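Local structure of aspartate aminotransferase (Thermotoga maritima, 1O4S) at residues E233-S245 and R254-T266. The protein catalyses the reversible, pyridoxal-phosphate-dependent transfer of an amino group from L-aspartate to 2-oxoglutarate, giving oxaloacetate and L-glutamate. Residues are numbered along the deposited sequence; the frame is centred on the assembly and turned at random.
Sequences EGFDRIVYINGFS and RVGYLISSEKVAT. With PLP (pyridoxal-5'-phosphate), chain M.
Tyr257 holds CG between its backbone N and carbonyl carbon (chi1 56°), which lays the ring back over the neighbouring strand, one face centred on Asn242 O and OH 3.3 Å from Asn242 CB. Tyr240, with CG opposite its backbone N (chi1 176°), runs alongside in the same direction, and the two rings meet at their edges, CE2 of Tyr240 lying 4.0 Å from CE1 of Tyr257. On the other flank the Phe244 side chain crosses Tyr257 at about a right angle, its CE1 coming 4.1 Å from Tyr257 CE2. With the phenol ring of Tyr257 cut back to an alanine, the Asn242-Gly243 backbone is likely to lose its cover, and Tyr240 and Phe244 a packing partner. The Asn242 amide is fixed by ND2 donating in its plane to Tyr240 OH and by OD1 accepting from Gly243 N. Beneath these side chains strands 238-243 and 256-259 pair antiparallel, Tyr240 bonding with Ile259 and Asn242 with Tyr257; at Gly243-Gly256 the CA atoms come within 3.6 Å, and a CB on Gly243 would clash. Farther along, Ile259 CG2 makes a CH-pi contact over the Phe235 face, and Ser260 OG donates to Ile238 O (2.7 Å), tilted 31° from the carbonyl plane. On the opposite face, Val239 CG1 presses tightly on Leu258 CD1. At the other end of the pair, past Gly243 and Gly256, Ser245 OG and Arg254 NH1 both donate to PLP O1P, while Arg254 NH2 reaches O3P at 2.8 Å and also binds Thr276 O of the second subunit. This antiparallel pair, within the seven-stranded sheet of the large domain, ends in the cofactor-phosphate site characteristic of fold-type I aminotransferases.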
ATOM      1  N   GLU B 233      27.460  -7.575 -10.511  1.00 42.25           N
ATOM      2  CA  GLU B 233      28.211  -6.557  -9.779  1.00 43.56           C
ATOM      3  C   GLU B 233      27.351  -5.310  -9.947  1.00 43.41           C
ATOM      4  O   GLU B 233      26.948  -4.965 -11.089  1.00 44.88           O
ATOM      5  CB  GLU B 233      29.592  -6.273 -10.390  1.00 44.01           C
ATOM      6  CG  GLU B 233      30.621  -7.404 -10.341  1.00 46.89           C
ATOM      7  CD  GLU B 233      31.724  -7.236 -11.387  1.00 51.01           C
ATOM      8  OE1 GLU B 233      31.767  -6.178 -12.080  1.00 52.41           O
ATOM      9  OE2 GLU B 233      32.554  -8.172 -11.529  1.00 53.52           O
ATOM     10  N   GLY B 234      27.069  -4.625  -8.850  1.00 42.25           N
ATOM     11  CA  GLY B 234      26.314  -3.389  -8.936  1.00 41.26           C
ATOM     12  C   GLY B 234      24.846  -3.572  -9.278  1.00 40.02           C
ATOM     13  O   GLY B 234      24.371  -4.663  -9.617  1.00 40.20           O
ATOM     14  N   PHE B 235      24.117  -2.473  -9.197  1.00 38.51           N
ATOM     15  CA  PHE B 235      22.670  -2.533  -9.302  1.00 37.67           C
ATOM     16  C   PHE B 235      22.147  -1.736 -10.493  1.00 37.33           C
ATOM     17  O   PHE B 235      20.955  -1.431 -10.548  1.00 36.77           O
ATOM     18  CB  PHE B 235      22.039  -2.032  -7.989  1.00 37.22           C
ATOM     19  CG  PHE B 235      22.101  -3.018  -6.857  1.00 36.69           C
ATOM     20  CD1 PHE B 235      23.136  -2.983  -5.937  1.00 38.36           C
ATOM     21  CD2 PHE B 235      21.108  -3.968  -6.693  1.00 35.74           C
ATOM     22  CE1 PHE B 235      23.186  -3.911  -4.876  1.00 37.74           C
ATOM     23  CE2 PHE B 235      21.140  -4.866  -5.660  1.00 36.11           C
ATOM     24  CZ  PHE B 235      22.183  -4.841  -4.738  1.00 36.52           C
ATOM     25  N   ASP B 236      23.004  -1.430 -11.473  1.00 37.56           N
ATOM     26  CA  ASP B 236      22.594  -0.556 -12.595  1.00 37.82           C
ATOM     27  C   ASP B 236      21.376  -1.082 -13.340  1.00 37.20           C
ATOM     28  O   ASP B 236      20.507  -0.307 -13.780  1.00 36.82           O
ATOM     29  CB  ASP B 236      23.735  -0.309 -13.574  1.00 38.58           C
ATOM     30  CG  ASP B 236      24.656   0.798 -13.109  1.00 42.15           C
ATOM     31  OD1 ASP B 236      25.731   0.969 -13.747  1.00 47.90           O
ATOM     32  OD2 ASP B 236      24.375   1.545 -12.122  1.00 46.28           O
ATOM     33  N   ARG B 237      21.324  -2.406 -13.448  1.00 36.36           N
ATOM     34  CA  ARG B 237      20.258  -3.094 -14.135  1.00 36.30           C
ATOM     35  C   ARG B 237      19.606  -4.143 -13.246  1.00 35.02           C
ATOM     36  O   ARG B 237      18.926  -5.016 -13.733  1.00 34.80           O
ATOM     37  CB  ARG B 237      20.823  -3.708 -15.415  1.00 37.17           C
ATOM     38  CG  ARG B 237      21.095  -2.669 -16.509  1.00 40.07           C
ATOM     39  CD  ARG B 237      22.073  -3.125 -17.582  1.00 45.95           C
ATOM     40  NE  ARG B 237      23.451  -2.620 -17.383  1.00 50.20           N
ATOM     41  CZ  ARG B 237      24.435  -3.247 -16.714  1.00 52.90           C
ATOM     42  NH1 ARG B 237      24.246  -4.446 -16.145  1.00 53.44           N
ATOM     43  NH2 ARG B 237      25.631  -2.663 -16.617  1.00 53.65           N
ATOM     44  N   ILE B 238      19.772  -4.034 -11.934  1.00 34.50           N
ATOM     45  CA  ILE B 238      19.189  -5.020 -11.013  1.00 33.64           C
ATOM     46  C   ILE B 238      18.202  -4.377 -10.069  1.00 32.54           C
ATOM     47  O   ILE B 238      18.525  -3.388  -9.432  1.00 32.13           O
ATOM     48  CB  ILE B 238      20.281  -5.704 -10.178  1.00 33.54           C
ATOM     49  CG1 ILE B 238      21.368  -6.319 -11.074  1.00 34.98           C
ATOM     50  CG2 ILE B 238      19.662  -6.751  -9.233  1.00 32.72           C
ATOM     51  CD1 ILE B 238      20.891  -7.471 -11.948  1.00 36.76           C
ATOM     52  N   VAL B 239      17.016  -4.972  -9.963  1.00 31.81           N
ATOM     53  CA  VAL B 239      16.049  -4.629  -8.926  1.00 31.82           C
ATOM     54  C   VAL B 239      15.896  -5.880  -8.064  1.00 31.23           C
ATOM     55  O   VAL B 239      15.397  -6.894  -8.529  1.00 31.52           O
ATOM     56  CB  VAL B 239      14.666  -4.189  -9.511  1.00 31.76           C
ATOM     57  CG1 VAL B 239      13.677  -3.889  -8.420  1.00 31.19           C
ATOM     58  CG2 VAL B 239      14.828  -2.967 -10.424  1.00 33.06           C
ATOM     59  N   TYR B 240      16.332  -5.803  -6.820  1.00 30.07           N
ATOM     60  CA  TYR B 240      16.312  -6.937  -5.938  1.00 29.89           C
ATOM     61  C   TYR B 240      15.134  -6.806  -4.979  1.00 29.53           C
ATOM     62  O   TYR B 240      14.946  -5.766  -4.362  1.00 28.84           O
ATOM     63  CB  TYR B 240      17.649  -7.015  -5.201  1.00 30.22           C
ATOM     64  CG  TYR B 240      17.740  -8.097  -4.164  1.00 30.95           C
ATOM     65  CD1 TYR B 240      18.039  -9.421  -4.524  1.00 31.49           C
ATOM     66  CD2 TYR B 240      17.524  -7.797  -2.790  1.00 30.42           C
ATOM     67  CE1 TYR B 240      18.124 -10.436  -3.533  1.00 31.78           C
ATOM     68  CE2 TYR B 240      17.616  -8.785  -1.812  1.00 31.05           C
ATOM     69  CZ  TYR B 240      17.906 -10.104  -2.180  1.00 31.83           C
ATOM     70  OH  TYR B 240      18.020 -11.062  -1.208  1.00 31.37           O
ATOM     71  N   ILE B 241      14.336  -7.868  -4.884  1.00 29.11           N
ATOM     72  CA  ILE B 241      13.159  -7.886  -4.035  1.00 29.74           C
ATOM     73  C   ILE B 241      13.181  -9.041  -3.046  1.00 29.56           C
ATOM     74  O   ILE B 241      13.383 -10.207  -3.421  1.00 30.00           O
ATOM     75  CB  ILE B 241      11.871  -7.883  -4.894  1.00 29.83           C
ATOM     76  CG1 ILE B 241      11.826  -6.545  -5.629  1.00 31.30           C
ATOM     77  CG2 ILE B 241      10.634  -8.124  -4.026  1.00 30.17           C
ATOM     78  CD1 ILE B 241      10.750  -6.368  -6.530  1.00 33.92           C
ATOM     79  N   ASN B 242      12.955  -8.696  -1.775  1.00 29.39           N
ATOM     80  CA  ASN B 242      12.882  -9.659  -0.682  1.00 28.73           C
ATOM     81  C   ASN B 242      11.999  -9.076   0.436  1.00 28.67           C
ATOM     82  O   ASN B 242      11.385  -8.023   0.271  1.00 29.14           O
ATOM     83  CB  ASN B 242      14.307 -10.029  -0.235  1.00 29.31           C
ATOM     84  CG  ASN B 242      14.432 -11.461   0.329  1.00 30.29           C
ATOM     85  OD1 ASN B 242      13.486 -12.017   0.875  1.00 30.43           O
ATOM     86  ND2 ASN B 242      15.634 -12.032   0.225  1.00 32.14           N
ATOM     87  N   GLY B 243      11.876  -9.795   1.543  1.00 28.37           N
ATOM     88  CA  GLY B 243      11.147  -9.321   2.704  1.00 28.44           C
ATOM     89  C   GLY B 243      11.073 -10.389   3.775  1.00 28.26           C
ATOM     90  O   GLY B 243      11.801 -11.384   3.711  1.00 27.56           O
ATOM     91  N   PHE B 244      10.173 -10.193   4.736  1.00 28.19           N
ATOM     92  CA  PHE B 244      10.167 -10.988   5.966  1.00 28.18           C
ATOM     93  C   PHE B 244       9.067 -12.009   6.005  1.00 28.62           C
ATOM     94  O   PHE B 244       8.998 -12.840   6.922  1.00 28.83           O
ATOM     95  CB  PHE B 244      10.067 -10.041   7.174  1.00 28.40           C
ATOM     96  CG  PHE B 244      11.244  -9.164   7.299  1.00 28.86           C
ATOM     97  CD1 PHE B 244      11.329  -7.999   6.533  1.00 31.45           C
ATOM     98  CD2 PHE B 244      12.327  -9.541   8.095  1.00 32.51           C
ATOM     99  CE1 PHE B 244      12.441  -7.183   6.606  1.00 32.49           C
ATOM    100  CE2 PHE B 244      13.464  -8.738   8.170  1.00 31.97           C
ATOM    101  CZ  PHE B 244      13.525  -7.560   7.423  1.00 33.30           C
ATOM    102  N   SER B 245       8.203 -11.954   5.006  1.00 28.60           N
ATOM    103  CA  SER B 245       6.969 -12.729   5.027  1.00 29.39           C
ATOM    104  C   SER B 245       7.247 -14.221   5.119  1.00 30.30           C
ATOM    105  O   SER B 245       6.664 -14.905   5.928  1.00 31.00           O
ATOM    106  CB  SER B 245       6.148 -12.449   3.779  1.00 29.33           C
ATOM    107  OG  SER B 245       5.389 -11.264   3.914  1.00 30.93           O
ATOM    108  N   ARG B 254       3.272  -7.344   6.659  1.00 28.66           N
ATOM    109  CA  ARG B 254       3.465  -6.644   5.387  1.00 28.64           C
ATOM    110  C   ARG B 254       4.721  -5.790   5.383  1.00 29.07           C
ATOM    111  O   ARG B 254       4.606  -4.567   5.313  1.00 30.02           O
ATOM    112  CB  ARG B 254       2.238  -5.788   4.994  1.00 28.75           C
ATOM    113  CG  ARG B 254       0.872  -6.378   5.366  1.00 28.14           C
ATOM    114  CD  ARG B 254       0.476  -7.669   4.675  1.00 29.42           C
ATOM    115  NE  ARG B 254       0.690  -7.617   3.235  1.00 27.90           N
ATOM    116  CZ  ARG B 254       1.613  -8.284   2.546  1.00 27.89           C
ATOM    117  NH1 ARG B 254       2.452  -9.116   3.140  1.00 26.92           N
ATOM    118  NH2 ARG B 254       1.698  -8.111   1.232  1.00 27.09           N
ATOM    119  N   VAL B 255       5.892  -6.426   5.498  1.00 29.07           N
ATOM    120  CA  VAL B 255       7.178  -5.752   5.408  1.00 30.38           C
ATOM    121  C   VAL B 255       8.057  -6.468   4.396  1.00 30.67           C
ATOM    122  O   VAL B 255       8.400  -7.641   4.562  1.00 30.25           O
ATOM    123  CB  VAL B 255       7.971  -5.778   6.708  1.00 31.00           C
ATOM    124  CG1 VAL B 255       9.190  -4.835   6.605  1.00 33.64           C
ATOM    125  CG2 VAL B 255       7.112  -5.467   7.855  1.00 32.70           C
ATOM    126  N   GLY B 256       8.413  -5.745   3.345  1.00 29.92           N
ATOM    127  CA  GLY B 256       9.347  -6.221   2.369  1.00 29.78           C
ATOM    128  C   GLY B 256      10.183  -5.032   1.969  1.00 30.10           C
ATOM    129  O   GLY B 256      10.057  -3.942   2.560  1.00 28.53           O
ATOM    130  N   TYR B 257      11.017  -5.234   0.949  1.00 29.35           N
ATOM    131  CA  TYR B 257      11.885  -4.185   0.500  1.00 29.42           C
ATOM    132  C   TYR B 257      12.406  -4.415  -0.896  1.00 29.47           C
ATOM    133  O   TYR B 257      12.351  -5.525  -1.445  1.00 28.69           O
ATOM    134  CB  TYR B 257      13.060  -4.012   1.479  1.00 29.78           C
ATOM    135  CG  TYR B 257      13.848  -5.275   1.708  1.00 29.26           C
ATOM    136  CD1 TYR B 257      14.849  -5.676   0.817  1.00 29.18           C
ATOM    137  CD2 TYR B 257      13.585  -6.073   2.789  1.00 29.61           C
ATOM    138  CE1 TYR B 257      15.565  -6.829   1.008  1.00 31.57           C
ATOM    139  CE2 TYR B 257      14.284  -7.260   2.986  1.00 31.72           C
ATOM    140  CZ  TYR B 257      15.280  -7.625   2.101  1.00 31.37           C
ATOM    141  OH  TYR B 257      15.995  -8.774   2.326  1.00 32.56           O
ATOM    142  N   LEU B 258      12.912  -3.318  -1.462  1.00 29.75           N
ATOM    143  CA  LEU B 258      13.541  -3.300  -2.765  1.00 29.47           C
ATOM    144  C   LEU B 258      14.901  -2.696  -2.569  1.00 29.26           C
ATOM    145  O   LEU B 258      15.057  -1.739  -1.809  1.00 28.68           O
ATOM    146  CB  LEU B 258      12.695  -2.447  -3.704  1.00 30.27           C
ATOM    147  CG  LEU B 258      13.199  -2.105  -5.102  1.00 31.65           C
ATOM    148  CD1 LEU B 258      12.049  -2.020  -6.062  1.00 33.63           C
ATOM    149  CD2 LEU B 258      14.016  -0.781  -5.108  1.00 31.77           C
ATOM    150  N   ILE B 259      15.887  -3.285  -3.235  1.00 29.00           N
ATOM    151  CA  ILE B 259      17.222  -2.734  -3.358  1.00 28.32           C
ATOM    152  C   ILE B 259      17.559  -2.601  -4.850  1.00 28.49           C
ATOM    153  O   ILE B 259      17.423  -3.549  -5.606  1.00 28.70           O
ATOM    154  CB  ILE B 259      18.276  -3.653  -2.671  1.00 27.99           C
ATOM    155  CG1 ILE B 259      17.800  -4.110  -1.282  1.00 27.22           C
ATOM    156  CG2 ILE B 259      19.637  -2.915  -2.591  1.00 28.14           C
ATOM    157  CD1 ILE B 259      18.873  -4.849  -0.408  1.00 25.99           C
ATOM    158  N   SER B 260      18.019  -1.432  -5.257  1.00 28.88           N
ATOM    159  CA  SER B 260      18.492  -1.209  -6.618  1.00 29.38           C
ATOM    160  C   SER B 260      19.542  -0.088  -6.608  1.00 29.49           C
ATOM    161  O   SER B 260      20.134   0.167  -5.593  1.00 29.69           O
ATOM    162  CB  SER B 260      17.288  -0.875  -7.544  1.00 29.54           C
ATOM    163  OG  SER B 260      17.630  -0.937  -8.925  1.00 28.49           O
ATOM    164  N   SER B 261      19.802   0.537  -7.746  1.00 30.25           N
ATOM    165  CA  SER B 261      20.593   1.763  -7.808  1.00 31.39           C
ATOM    166  C   SER B 261      19.907   2.860  -7.019  1.00 32.63           C
ATOM    167  O   SER B 261      18.705   2.767  -6.750  1.00 31.34           O
ATOM    168  CB  SER B 261      20.781   2.220  -9.266  1.00 31.83           C
ATOM    169  OG  SER B 261      19.540   2.437  -9.923  1.00 31.98           O
ATOM    170  N   GLU B 262      20.670   3.885  -6.625  1.00 33.92           N
ATOM    171  CA  GLU B 262      20.109   5.018  -5.895  1.00 35.48           C
ATOM    172  C   GLU B 262      19.077   5.731  -6.760  1.00 35.48           C
ATOM    173  O   GLU B 262      18.079   6.222  -6.236  1.00 36.07           O
ATOM    174  CB  GLU B 262      21.196   5.969  -5.367  1.00 36.14           C
ATOM    175  CG  GLU B 262      21.948   5.335  -4.185  1.00 41.04           C
ATOM    176  CD  GLU B 262      23.141   6.135  -3.642  1.00 47.43           C
ATOM    177  OE1 GLU B 262      24.012   5.508  -2.960  1.00 47.74           O
ATOM    178  OE2 GLU B 262      23.216   7.378  -3.907  1.00 52.78           O
ATOM    179  N   LYS B 263      19.297   5.736  -8.075  1.00 35.44           N
ATOM    180  CA  LYS B 263      18.364   6.321  -9.029  1.00 35.86           C
ATOM    181  C   LYS B 263      17.000   5.618  -8.978  1.00 34.82           C
ATOM    182  O   LYS B 263      15.976   6.278  -8.819  1.00 35.09           O
ATOM    183  CB  LYS B 263      18.956   6.262 -10.445  1.00 36.93           C
ATOM    184  CG  LYS B 263      18.033   6.755 -11.560  1.00 40.22           C
ATOM    185  CD  LYS B 263      18.756   6.933 -12.908  1.00 44.66           C
ATOM    186  CE  LYS B 263      17.733   7.054 -14.065  1.00 47.07           C
ATOM    187  NZ  LYS B 263      18.406   7.184 -15.408  1.00 47.98           N
ATOM    188  N   VAL B 264      16.996   4.288  -9.082  1.00 33.10           N
ATOM    189  CA  VAL B 264      15.760   3.521  -9.071  1.00 32.12           C
ATOM    190  C   VAL B 264      15.073   3.545  -7.703  1.00 31.55           C
ATOM    191  O   VAL B 264      13.859   3.639  -7.630  1.00 31.60           O
ATOM    192  CB  VAL B 264      15.998   2.093  -9.495  1.00 31.79           C
ATOM    193  CG1 VAL B 264      14.757   1.241  -9.301  1.00 31.42           C
ATOM    194  CG2 VAL B 264      16.442   2.071 -10.942  1.00 34.17           C
ATOM    195  N   ALA B 265      15.865   3.470  -6.641  1.00 29.91           N
ATOM    196  CA  ALA B 265      15.380   3.574  -5.282  1.00 30.03           C
ATOM    197  C   ALA B 265      14.680   4.908  -5.035  1.00 29.97           C
ATOM    198  O   ALA B 265      13.684   4.966  -4.356  1.00 29.75           O
ATOM    199  CB  ALA B 265      16.509   3.387  -4.294  1.00 29.60           C
ATOM    200  N   THR B 266      15.203   5.960  -5.614  1.00 30.26           N
ATOM    201  CA  THR B 266      14.626   7.275  -5.470  1.00 30.92           C
ATOM    202  C   THR B 266      13.260   7.351  -6.171  1.00 30.68           C
ATOM    203  O   THR B 266      12.308   7.903  -5.638  1.00 30.39           O
ATOM    204  CB  THR B 266      15.599   8.285  -6.046  1.00 31.16           C
ATOM    205  OG1 THR B 266      16.584   8.557  -5.058  1.00 32.61           O
ATOM    206  CG2 THR B 266      14.940   9.672  -6.282  1.00 33.19           C
TER
HETATM  207  N1  PLP M1234       6.461 -13.399  -4.554  1.00 41.90           N
HETATM  208  C2  PLP M1234       5.998 -14.695  -4.442  1.00 42.37           C
HETATM  209  C2A PLP M1234       6.212 -15.568  -5.644  1.00 37.49           C
HETATM  210  C3  PLP M1234       5.338 -15.135  -3.283  1.00 41.54           C
HETATM  211  O3  PLP M1234       4.943 -16.292  -3.199  1.00 38.85           O
HETATM  212  C4  PLP M1234       5.192 -14.269  -2.188  1.00 44.94           C
HETATM  213  C4A PLP M1234       4.491 -14.760  -0.902  1.00 46.18           C
HETATM  214  C5  PLP M1234       5.704 -12.957  -2.344  1.00 46.14           C
HETATM  215  C6  PLP M1234       6.321 -12.551  -3.525  1.00 42.92           C
HETATM  216  C5A PLP M1234       5.660 -11.859  -1.303  1.00 46.10           C
HETATM  217  O4P PLP M1234       4.536 -11.572  -0.488  1.00 37.20           O
HETATM  218  P   PLP M1234       4.581 -10.453   0.656  1.00 31.61           P
HETATM  219  O1P PLP M1234       3.761 -11.106   1.707  1.00 30.66           O
HETATM  220  O2P PLP M1234       5.975 -10.174   1.039  1.00 32.00           O
HETATM  221  O3P PLP M1234       3.866  -9.363  -0.041  1.00 30.96           O
HETATM  222  O   HOH W   1      19.637   1.739 -12.630  1.00 44.18           O
HETATM  223  O   HOH W   2       5.657  -9.313   5.747  1.00 20.13           O
HETATM  224  O   HOH W   3       7.875  -9.926   2.726  1.00 25.44           O